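Local coordinates for L-tyrosine isonitrile synthase (Pseudomonas aeruginosa, PDB 3E59), which converts the amino group of L-tyrosine into an isonitrile, taking the carbon from C2 of ribulose 5-phosphate, in the biosynthesis of paerucumarin, at residues A[45-53]-A[247-255]; A[113-124]-A[229-240]. All blocks are in the same frame, centred on the assembly; numbering follows the deposited sequence.

Interaction 1: A[45-53]-A[247-255]; sequences VQLPRIAAF and QFPRAIRLS. With PO4 (phosphate ion), chain E.
Helix 35-55 packs here against the start of strand 252-255 and the turn leading into it: Arg49 and Phe53 grip the turn, and Ile252 packs on the helix. One nitrogen of Arg49, NH2, donates twice: to Pro249 O (3.0 Å), in the carbonyl plane on a lone pair, and to Ala251 O (3.0 Å), from above the plane of the Ala251 carbonyl. Both acceptors lie at the guanidinium edge, near its plane, so one side-chain atom ties two carbonyls of the turn. The bend at chi3 (69°), after a straight CG-CD section, turns the head toward them.

In the parallel sheet, Ile252 bonds through its backbone to strand 60-64, while its CD1 reaches the helix, 3.6 Å from Ile50 N, and its chain crosses that of Ile50 at about a right angle. Phe53 brings its edge to the backbone of the turn, CE2 lying 3.3 Å from Arg250 O. The Arg250 guanidinium has Phe53 CE1 over one face, its plane 44° from that of the Phe53 ring, and its NH2 forms a salt bridge with Glu58. Two waters bridge the segments: one joins Gln46 OE1 to Arg253 N and weakly to Arg49 NE, the other Arg49 O to Arg250 O. Gln46 NE2 is held by Leu264 O.

Farther along the strand, Arg253 and Ser255 turn to a phosphate ion, probably from the crystallisation liquor. Arg253 NH1 meets its O3 almost straight (172°), NH2 donates to O4, and Ser255 OG donates to O3 at 2.6 Å; Lys265, His257 and Gln259 also bond the ion.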
loop_
_atom_site.group_PDB
_atom_site.type_symbol
_atom_site.label_atom_id
_atom_site.label_comp_id
_atom_site.label_asym_id
_atom_site.label_seq_id
_atom_site.Cartn_x
_atom_site.Cartn_y
_atom_site.Cartn_z
ATOM N N VAL A 45 -6.613 3.357 20.119
ATOM C CA VAL A 45 -5.448 2.605 19.651
ATOM C C VAL A 45 -4.276 3.521 19.273
ATOM O O VAL A 45 -3.150 3.308 19.711
ATOM C CB VAL A 45 -5.812 1.666 18.465
ATOM C CG1 VAL A 45 -4.581 0.920 17.954
ATOM C CG2 VAL A 45 -6.892 0.683 18.878
ATOM N N GLN A 46 -4.550 4.553 18.485
ATOM C CA GLN A 46 -3.488 5.306 17.828
ATOM C C GLN A 46 -2.879 6.394 18.687
ATOM O O GLN A 46 -1.674 6.635 18.598
ATOM C CB GLN A 46 -3.975 5.894 16.497
ATOM C CG GLN A 46 -4.470 4.840 15.479
ATOM C CD GLN A 46 -3.382 3.853 15.023
ATOM O OE1 GLN A 46 -2.181 4.116 15.151
ATOM N NE2 GLN A 46 -3.814 2.713 14.475
ATOM N N LEU A 47 -3.705 7.047 19.504
ATOM C CA LEU A 47 -3.274 8.224 20.281
ATOM C C LEU A 47 -2.099 8.021 21.258
ATOM O O LEU A 47 -1.170 8.828 21.272
ATOM C CB LEU A 47 -4.452 8.937 20.983
ATOM C CG LEU A 47 -5.291 9.909 20.133
ATOM C CD1 LEU A 47 -6.167 10.804 20.995
ATOM C CD2 LEU A 47 -4.396 10.775 19.254
ATOM N N PRO A 48 -2.130 6.955 22.084
ATOM C CA PRO A 48 -0.938 6.775 22.928
ATOM C C PRO A 48 0.310 6.401 22.120
ATOM O O PRO A 48 1.418 6.694 22.560
ATOM C CB PRO A 48 -1.333 5.652 23.886
ATOM C CG PRO A 48 -2.483 4.971 23.269
ATOM C CD PRO A 48 -3.152 5.917 22.318
ATOM N N ARG A 49 0.128 5.786 20.943
ATOM C CA ARG A 49 1.250 5.396 20.072
ATOM C C ARG A 49 1.958 6.624 19.479
ATOM O O ARG A 49 3.194 6.690 19.465
ATOM C CB ARG A 49 0.792 4.434 18.959
ATOM C CG ARG A 49 0.355 3.057 19.448
ATOM C CD ARG A 49 -0.009 2.118 18.287
ATOM N NE ARG A 49 1.154 1.731 17.480
ATOM C CZ ARG A 49 2.108 0.888 17.881
ATOM N NH1 ARG A 49 2.063 0.328 19.085
ATOM N NH2 ARG A 49 3.118 0.609 17.074
ATOM N N ILE A 50 1.164 7.584 18.997
ATOM C CA ILE A 50 1.670 8.868 18.510
ATOM C C ILE A 50 2.274 9.644 19.676
ATOM O O ILE A 50 3.357 10.218 19.554
ATOM C CB ILE A 50 0.547 9.724 17.856
ATOM C CG1 ILE A 50 0.009 9.050 16.587
ATOM C CG2 ILE A 50 1.038 11.150 17.562
ATOM C CD1 ILE A 50 -1.328 9.582 16.134
ATOM N N ALA A 51 1.561 9.645 20.802
ATOM C CA ALA A 51 1.968 10.396 21.991
ATOM C C ALA A 51 3.329 9.936 22.536
ATOM O O ALA A 51 4.058 10.724 23.123
ATOM C CB ALA A 51 0.894 10.307 23.068
ATOM N N ALA A 52 3.663 8.666 22.321
ATOM C CA ALA A 52 4.958 8.107 22.724
ATOM C C ALA A 52 6.131 8.867 22.089
ATOM O O ALA A 52 7.097 9.210 22.774
ATOM C CB ALA A 52 5.026 6.635 22.383
ATOM N N PHE A 53 6.039 9.131 20.786
ATOM C CA PHE A 53 7.062 9.916 20.089
ATOM C C PHE A 53 7.129 11.360 20.603
ATOM O O PHE A 53 8.217 11.885 20.844
ATOM C CB PHE A 53 6.839 9.890 18.568
ATOM C CG PHE A 53 7.064 8.528 17.942
ATOM C CD1 PHE A 53 8.356 8.048 17.729
ATOM C CD2 PHE A 53 5.978 7.729 17.567
ATOM C CE1 PHE A 53 8.570 6.783 17.163
ATOM C CE2 PHE A 53 6.183 6.464 17.000
ATOM C CZ PHE A 53 7.480 5.990 16.801
ATOM N N GLN A 247 11.161 -4.904 13.667
ATOM C CA GLN A 247 12.152 -3.937 13.198
ATOM C C GLN A 247 11.852 -2.560 13.772
ATOM O O GLN A 247 12.762 -1.878 14.235
ATOM C CB GLN A 247 12.208 -3.870 11.675
ATOM C CG GLN A 247 12.685 -5.153 10.982
ATOM C CD GLN A 247 14.161 -5.422 11.188
ATOM O OE1 GLN A 247 14.559 -6.539 11.558
ATOM N NE2 GLN A 247 14.982 -4.406 10.963
ATOM N N PHE A 248 10.571 -2.172 13.735
ATOM C CA PHE A 248 10.106 -0.825 14.117
ATOM C C PHE A 248 8.910 -0.921 15.059
ATOM O O PHE A 248 7.790 -0.593 14.656
ATOM C CB PHE A 248 9.676 -0.007 12.881
ATOM C CG PHE A 248 10.679 -0.003 11.761
ATOM C CD1 PHE A 248 11.912 0.642 11.910
ATOM C CD2 PHE A 248 10.389 -0.638 10.552
ATOM C CE1 PHE A 248 12.849 0.640 10.874
ATOM C CE2 PHE A 248 11.311 -0.649 9.510
ATOM C CZ PHE A 248 12.549 -0.010 9.669
ATOM N N PRO A 249 9.134 -1.352 16.317
ATOM C CA PRO A 249 8.008 -1.629 17.232
ATOM C C PRO A 249 7.044 -0.448 17.480
ATOM O O PRO A 249 5.824 -0.647 17.510
ATOM C CB PRO A 249 8.712 -2.032 18.537
ATOM C CG PRO A 249 10.073 -2.505 18.104
ATOM C CD PRO A 249 10.434 -1.588 16.980
ATOM N N ARG A 250 7.577 0.760 17.623
ATOM C CA ARG A 250 6.768 1.899 18.042
ATOM C C ARG A 250 6.095 2.645 16.886
ATOM O O ARG A 250 5.089 3.322 17.087
ATOM C CB ARG A 250 7.598 2.874 18.877
ATOM C CG ARG A 250 8.316 2.236 20.083
ATOM C CD ARG A 250 8.944 3.323 20.957
ATOM N NE ARG A 250 9.947 4.087 20.216
ATOM C CZ ARG A 250 10.174 5.391 20.350
ATOM N NH1 ARG A 250 9.468 6.126 21.208
ATOM N NH2 ARG A 250 11.112 5.965 19.609
ATOM N N ALA A 251 6.644 2.512 15.685
ATOM C CA ALA A 251 6.154 3.251 14.528
ATOM C C ALA A 251 4.643 3.100 14.380
ATOM O O ALA A 251 4.077 2.020 14.646
ATOM C CB ALA A 251 6.852 2.785 13.256
ATOM N N ILE A 252 4.005 4.192 13.959
ATOM C CA ILE A 252 2.594 4.179 13.608
ATOM C C ILE A 252 2.492 3.381 12.325
ATOM O O ILE A 252 3.193 3.659 11.350
ATOM C CB ILE A 252 2.006 5.616 13.417
ATOM C CG1 ILE A 252 2.401 6.563 14.569
ATOM C CG2 ILE A 252 0.484 5.574 13.193
ATOM C CD1 ILE A 252 2.151 6.036 15.958
ATOM N N ARG A 253 1.630 2.373 12.347
ATOM C CA ARG A 253 1.498 1.435 11.255
ATOM C C ARG A 253 0.435 1.883 10.219
ATOM O O ARG A 253 -0.784 1.764 10.451
ATOM C CB ARG A 253 1.181 0.052 11.843
ATOM C CG ARG A 253 1.023 -1.089 10.835
ATOM C CD ARG A 253 2.281 -1.368 9.966
ATOM N NE ARG A 253 2.207 -2.748 9.483
ATOM C CZ ARG A 253 1.405 -3.145 8.502
ATOM N NH1 ARG A 253 0.637 -2.262 7.878
ATOM N NH2 ARG A 253 1.358 -4.418 8.155
ATOM N N LEU A 254 0.901 2.404 9.084
ATOM C CA LEU A 254 -0.004 2.747 7.990
ATOM C C LEU A 254 -0.210 1.548 7.083
ATOM O O LEU A 254 0.528 0.567 7.158
ATOM C CB LEU A 254 0.500 3.940 7.185
ATOM C CG LEU A 254 0.820 5.259 7.899
ATOM C CD1 LEU A 254 1.491 6.183 6.911
ATOM C CD2 LEU A 254 -0.424 5.925 8.517
ATOM N N SER A 255 -1.226 1.638 6.225
ATOM C CA SER A 255 -1.603 0.546 5.323
ATOM C C SER A 255 -2.238 1.156 4.087
ATOM O O SER A 255 -2.691 2.298 4.123
ATOM C CB SER A 255 -2.590 -0.394 6.020
ATOM O OG SER A 255 -2.852 -1.553 5.249
HETATM P P PO4 E . -1.339 -4.946 5.542
HETATM O O1 PO4 E . -2.827 -5.185 5.475
HETATM O O2 PO4 E . -0.709 -5.554 4.301
HETATM O O3 PO4 E . -1.073 -3.427 5.621
HETATM O O4 PO4 E . -0.752 -5.652 6.735
HETATM O O HOH W 1 -0.161 2.016 14.748
HETATM O O HOH W 2 4.527 4.418 19.570
#

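Interaction 2: A[113-124]-A[229-240]; sequences CSDGRVFGDLVR and RAYGVIQRSWAW
Val118, Phe119, Leu122 and Val123 form the apolar centre against Val233, Gly232 and the flat side of Trp240. Val118 CG1 sits over the five-membered ring of Trp240 in a CH-pi contact, 3.9 Å from its centroid. Phe119 starts out away from the helix, yet its ring swings back: CE2 comes 3.8 Å from Val233 CG1, while Ser237 OG lies at the ring edge. That hydroxyl donates to Val233 O, one turn back, and shares this carbonyl with the backbone N of Ser237. Leu122 CD1 settles on bare backbone, 3.5 Å from Gly232 C, and also lies over the centre of one face of the Arg236 guanidinium.

Three helix side chains hold three carbonyls of segment 113-124. Trp240 NE1 points almost straight (174°) at Cys113 O, in the indole plane but well above the plane of the carbonyl; CG anti to the backbone N (chi1 -175°) sends the indole out to it. Arg236, bent at chi2, brings NH1 to Val118 O at 3.2 Å, in both the guanidinium and carbonyl planes. At the outer end Arg229 NH1 meets Leu122 O at 2.7 Å. The guanidinium of Arg124 stacks on that of Arg229, centres 3.8 Å apart and planes at 13°; Asp225 forms a salt bridge with Arg229 and a long, weak ion pair with Arg124, which probably offsets the like charges.

Segment 113-124 follows strand 108-112 of the parallel sheet and lies along helix 219-247. Helix 167-178 touches Val118 and Arg236, and helix 193-210 packs against Ala230 and Ile234.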
loop_
_atom_site.group_PDB
_atom_site.type_symbol
_atom_site.label_atom_id
_atom_site.label_comp_id
_atom_site.label_asym_id
_atom_site.label_seq_id
_atom_site.Cartn_x
_atom_site.Cartn_y
_atom_site.Cartn_z
ATOM N N CYS A 113 7.817 0.587 3.226
ATOM C CA CYS A 113 8.367 -0.751 3.378
ATOM C C CYS A 113 7.875 -1.630 2.227
ATOM O O CYS A 113 6.914 -2.379 2.354
ATOM C CB CYS A 113 8.019 -1.321 4.755
ATOM S SG CYS A 113 8.759 -0.360 6.137
ATOM N N SER A 114 8.552 -1.514 1.097
ATOM C CA SER A 114 8.140 -2.200 -0.109
ATOM C C SER A 114 7.985 -3.695 0.118
ATOM O O SER A 114 8.875 -4.349 0.672
ATOM C CB SER A 114 9.140 -1.949 -1.230
ATOM O OG SER A 114 8.813 -2.771 -2.338
ATOM N N ASP A 115 6.844 -4.221 -0.312
ATOM C CA ASP A 115 6.571 -5.652 -0.235
ATOM C C ASP A 115 6.754 -6.354 -1.585
ATOM O O ASP A 115 6.280 -7.474 -1.783
ATOM C CB ASP A 115 5.176 -5.916 0.361
ATOM C CG ASP A 115 4.062 -5.066 -0.272
ATOM O OD1 ASP A 115 4.309 -4.134 -1.073
ATOM O OD2 ASP A 115 2.897 -5.346 0.063
ATOM N N GLY A 116 7.464 -5.698 -2.504
ATOM C CA GLY A 116 7.657 -6.231 -3.853
ATOM C C GLY A 116 8.387 -7.547 -3.810
ATOM O O GLY A 116 8.020 -8.489 -4.494
ATOM N N ARG A 117 9.415 -7.603 -2.971
ATOM C CA ARG A 117 10.239 -8.781 -2.848
ATOM C C ARG A 117 9.563 -9.917 -2.083
ATOM O O ARG A 117 9.928 -11.064 -2.285
ATOM C CB ARG A 117 11.585 -8.427 -2.202
ATOM C CG ARG A 117 12.686 -9.484 -2.390
ATOM C CD ARG A 117 13.225 -9.495 -3.814
ATOM N NE ARG A 117 14.024 -8.307 -4.104
ATOM C CZ ARG A 117 14.348 -7.898 -5.327
ATOM N NH1 ARG A 117 13.936 -8.573 -6.391
ATOM N NH2 ARG A 117 15.079 -6.800 -5.482
ATOM N N VAL A 118 8.584 -9.609 -1.228
ATOM C CA VAL A 118 8.004 -10.625 -0.322
ATOM C C VAL A 118 7.172 -11.717 -1.026
ATOM O O VAL A 118 7.106 -12.856 -0.541
ATOM C CB VAL A 118 7.213 -10.014 0.916
ATOM C CG1 VAL A 118 7.929 -8.802 1.508
ATOM C CG2 VAL A 118 5.783 -9.680 0.577
ATOM N N PHE A 119 6.569 -11.376 -2.169
ATOM C CA PHE A 119 5.604 -12.268 -2.843
ATOM C C PHE A 119 6.222 -13.386 -3.696
ATOM O O PHE A 119 5.816 -14.559 -3.611
ATOM C CB PHE A 119 4.603 -11.454 -3.663
ATOM C CG PHE A 119 3.894 -10.389 -2.857
ATOM C CD1 PHE A 119 3.924 -9.056 -3.260
ATOM C CD2 PHE A 119 3.204 -10.720 -1.689
ATOM C CE1 PHE A 119 3.273 -8.067 -2.521
ATOM C CE2 PHE A 119 2.558 -9.728 -0.939
ATOM C CZ PHE A 119 2.596 -8.404 -1.354
ATOM N N GLY A 120 7.205 -13.013 -4.510
ATOM C CA GLY A 120 7.844 -13.955 -5.414
ATOM C C GLY A 120 6.905 -14.336 -6.531
ATOM O O GLY A 120 6.318 -13.465 -7.184
ATOM N N ASP A 121 6.753 -15.645 -6.719
ATOM C CA ASP A 121 5.938 -16.206 -7.797
ATOM C C ASP A 121 4.439 -16.101 -7.543
ATOM O O ASP A 121 3.641 -16.535 -8.384
ATOM C CB ASP A 121 6.341 -17.669 -8.089
ATOM C CG ASP A 121 6.037 -18.625 -6.920
ATOM O OD1 ASP A 121 4.852 -18.762 -6.530
ATOM O OD2 ASP A 121 6.989 -19.265 -6.409
ATOM N N LEU A 122 4.051 -15.543 -6.393
ATOM C CA LEU A 122 2.636 -15.480 -6.030
ATOM C C LEU A 122 1.870 -14.438 -6.841
ATOM O O LEU A 122 0.728 -14.686 -7.231
ATOM C CB LEU A 122 2.428 -15.290 -4.516
ATOM C CG LEU A 122 2.461 -16.547 -3.633
ATOM C CD1 LEU A 122 2.622 -16.156 -2.176
ATOM C CD2 LEU A 122 1.213 -17.462 -3.818
ATOM N N VAL A 123 2.494 -13.287 -7.094
ATOM C CA VAL A 123 1.883 -12.246 -7.935
ATOM C C VAL A 123 2.454 -12.228 -9.363
ATOM O O VAL A 123 1.912 -11.559 -10.251
ATOM C CB VAL A 123 1.883 -10.836 -7.262
ATOM C CG1 VAL A 123 1.212 -10.912 -5.889
ATOM C CG2 VAL A 123 3.280 -10.268 -7.133
ATOM N N ARG A 124 3.530 -12.984 -9.570
ATOM C CA ARG A 124 4.087 -13.250 -10.898
ATOM C C ARG A 124 4.732 -12.026 -11.557
ATOM O O ARG A 124 4.534 -11.737 -12.737
ATOM C CB ARG A 124 3.057 -13.947 -11.806
ATOM C CG ARG A 124 2.727 -15.379 -11.344
ATOM C CD ARG A 124 1.319 -15.801 -11.707
ATOM N NE ARG A 124 1.050 -17.176 -11.280
ATOM C CZ ARG A 124 -0.082 -17.837 -11.519
ATOM N NH1 ARG A 124 -1.076 -17.253 -12.180
ATOM N NH2 ARG A 124 -0.222 -19.086 -11.094
ATOM N N ARG A 229 -4.313 -18.462 -4.577
ATOM C CA ARG A 229 -3.146 -17.601 -4.396
ATOM C C ARG A 229 -3.329 -16.468 -3.395
ATOM O O ARG A 229 -2.350 -16.030 -2.791
ATOM C CB ARG A 229 -2.623 -17.066 -5.739
ATOM C CG ARG A 229 -1.831 -18.120 -6.508
ATOM C CD ARG A 229 -1.186 -17.565 -7.758
ATOM N NE ARG A 229 -2.198 -17.126 -8.698
ATOM C CZ ARG A 229 -2.294 -15.896 -9.189
ATOM N NH1 ARG A 229 -1.413 -14.963 -8.859
ATOM N NH2 ARG A 229 -3.271 -15.610 -10.036
ATOM N N ALA A 230 -4.567 -16.017 -3.196
ATOM C CA ALA A 230 -4.864 -14.952 -2.228
ATOM C C ALA A 230 -4.472 -15.307 -0.786
ATOM O O ALA A 230 -4.028 -14.443 -0.048
ATOM C CB ALA A 230 -6.330 -14.527 -2.309
ATOM N N TYR A 231 -4.625 -16.576 -0.395
ATOM C CA TYR A 231 -4.108 -17.040 0.904
ATOM C C TYR A 231 -2.594 -16.811 1.055
ATOM O O TYR A 231 -2.124 -16.346 2.098
ATOM C CB TYR A 231 -4.425 -18.523 1.123
ATOM C CG TYR A 231 -5.899 -18.817 1.319
ATOM C CD1 TYR A 231 -6.565 -18.347 2.455
ATOM C CD2 TYR A 231 -6.629 -19.559 0.375
ATOM C CE1 TYR A 231 -7.913 -18.597 2.658
ATOM C CE2 TYR A 231 -8.000 -19.824 0.583
ATOM C CZ TYR A 231 -8.620 -19.330 1.731
ATOM O OH TYR A 231 -9.943 -19.537 1.997
ATOM N N GLY A 232 -1.837 -17.164 0.013
ATOM C CA GLY A 232 -0.378 -16.995 0.011
ATOM C C GLY A 232 0.059 -15.542 0.113
ATOM O O GLY A 232 0.959 -15.204 0.887
ATOM N N VAL A 233 -0.580 -14.679 -0.667
ATOM C CA VAL A 233 -0.291 -13.236 -0.649
ATOM C C VAL A 233 -0.523 -12.609 0.730
ATOM O O VAL A 233 0.325 -11.868 1.234
ATOM C CB VAL A 233 -1.100 -12.485 -1.751
ATOM C CG1 VAL A 233 -0.916 -10.963 -1.660
ATOM C CG2 VAL A 233 -0.691 -12.971 -3.118
ATOM N N ILE A 234 -1.668 -12.917 1.338
ATOM C CA ILE A 234 -1.973 -12.501 2.708
ATOM C C ILE A 234 -0.910 -13.036 3.674
ATOM O O ILE A 234 -0.422 -12.297 4.544
ATOM C CB ILE A 234 -3.386 -12.998 3.143
ATOM C CG1 ILE A 234 -4.492 -12.461 2.215
ATOM C CG2 ILE A 234 -3.681 -12.658 4.580
ATOM C CD1 ILE A 234 -4.514 -10.969 2.091
ATOM N N GLN A 235 -0.545 -14.316 3.518
ATOM C CA GLN A 235 0.486 -14.938 4.369
ATOM C C GLN A 235 1.783 -14.128 4.314
ATOM O O GLN A 235 2.344 -13.793 5.351
ATOM C CB GLN A 235 0.762 -16.396 3.956
ATOM C CG GLN A 235 1.792 -17.108 4.836
ATOM C CD GLN A 235 2.369 -18.340 4.176
ATOM O OE1 GLN A 235 2.736 -18.313 2.999
ATOM N NE2 GLN A 235 2.462 -19.434 4.935
ATOM N N ARG A 236 2.245 -13.816 3.104
ATOM C CA ARG A 236 3.442 -12.988 2.914
ATOM C C ARG A 236 3.300 -11.570 3.458
ATOM O O ARG A 236 4.211 -11.072 4.133
ATOM C CB ARG A 236 3.858 -12.927 1.439
ATOM C CG ARG A 236 4.160 -14.271 0.802
ATOM C CD ARG A 236 5.276 -15.033 1.513
ATOM N NE ARG A 236 5.295 -16.417 1.049
ATOM C CZ ARG A 236 5.881 -16.829 -0.071
ATOM N NH1 ARG A 236 6.533 -15.972 -0.857
ATOM N NH2 ARG A 236 5.810 -18.110 -0.401
ATOM N N SER A 237 2.178 -10.915 3.161
ATOM C CA SER A 237 1.932 -9.554 3.659
ATOM C C SER A 237 1.922 -9.520 5.169
ATOM O O SER A 237 2.469 -8.596 5.770
ATOM C CB SER A 237 0.601 -8.993 3.147
ATOM O OG SER A 237 0.556 -9.029 1.736
ATOM N N TRP A 238 1.284 -10.519 5.786
ATOM C CA TRP A 238 1.237 -10.584 7.241
ATOM C C TRP A 238 2.597 -10.932 7.856
ATOM O O TRP A 238 2.964 -10.375 8.891
ATOM C CB TRP A 238 0.146 -11.536 7.741
ATOM C CG TRP A 238 -1.292 -11.057 7.551
ATOM C CD1 TRP A 238 -1.724 -9.835 7.064
ATOM C CD2 TRP A 238 -2.479 -11.793 7.881
ATOM N NE1 TRP A 238 -3.099 -9.787 7.060
ATOM C CE2 TRP A 238 -3.589 -10.969 7.563
ATOM C CE3 TRP A 238 -2.715 -13.073 8.422
ATOM C CZ2 TRP A 238 -4.924 -11.393 7.762
ATOM C CZ3 TRP A 238 -4.048 -13.492 8.615
ATOM C CH2 TRP A 238 -5.128 -12.648 8.281
ATOM N N ALA A 239 3.324 -11.869 7.243
ATOM C CA ALA A 239 4.714 -12.162 7.645
ATOM C C ALA A 239 5.585 -10.895 7.583
ATOM O O ALA A 239 6.278 -10.570 8.542
ATOM C CB ALA A 239 5.317 -13.270 6.767
ATOM N N TRP A 240 5.537 -10.184 6.453
ATOM C CA TRP A 240 6.260 -8.906 6.291
ATOM C C TRP A 240 5.874 -7.907 7.381
ATOM O O TRP A 240 6.739 -7.272 7.988
ATOM C CB TRP A 240 5.976 -8.320 4.897
ATOM C CG TRP A 240 6.729 -7.042 4.484
ATOM C CD1 TRP A 240 6.184 -5.946 3.860
ATOM C CD2 TRP A 240 8.137 -6.753 4.626
ATOM N NE1 TRP A 240 7.156 -4.999 3.603
ATOM C CE2 TRP A 240 8.361 -5.466 4.060
ATOM C CE3 TRP A 240 9.225 -7.451 5.161
ATOM C CZ2 TRP A 240 9.631 -4.864 4.026
ATOM C CZ3 TRP A 240 10.497 -6.835 5.140
ATOM C CH2 TRP A 240 10.680 -5.559 4.571
#

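In the fold
Interactions 1 and 2 lie about 23 Å apart, centre to centre, and are joined by helix 219-247, which carries segment 229-240 and ends just before the turn into strand 252-255. Both segments of interaction 2 fall between the two segments of interaction 1 in sequence. Both contacts abut the parallel sheet: interaction 1 includes strand 252-255, segment 113-124 follows strand 108-112, and these strands flank strand 60-64. Phe248 CE2 packs on Cys113 SG, 4.2 Å away. Arg253 and Ser255 bind a phosphate ion, and the side chain of Ser237 in interaction 2 lies about 4 Å (nearest atoms) from the same ion; though probably from the crystallisation liquor, it is consistent with an anion pocket, perhaps for the substrate's phosphate.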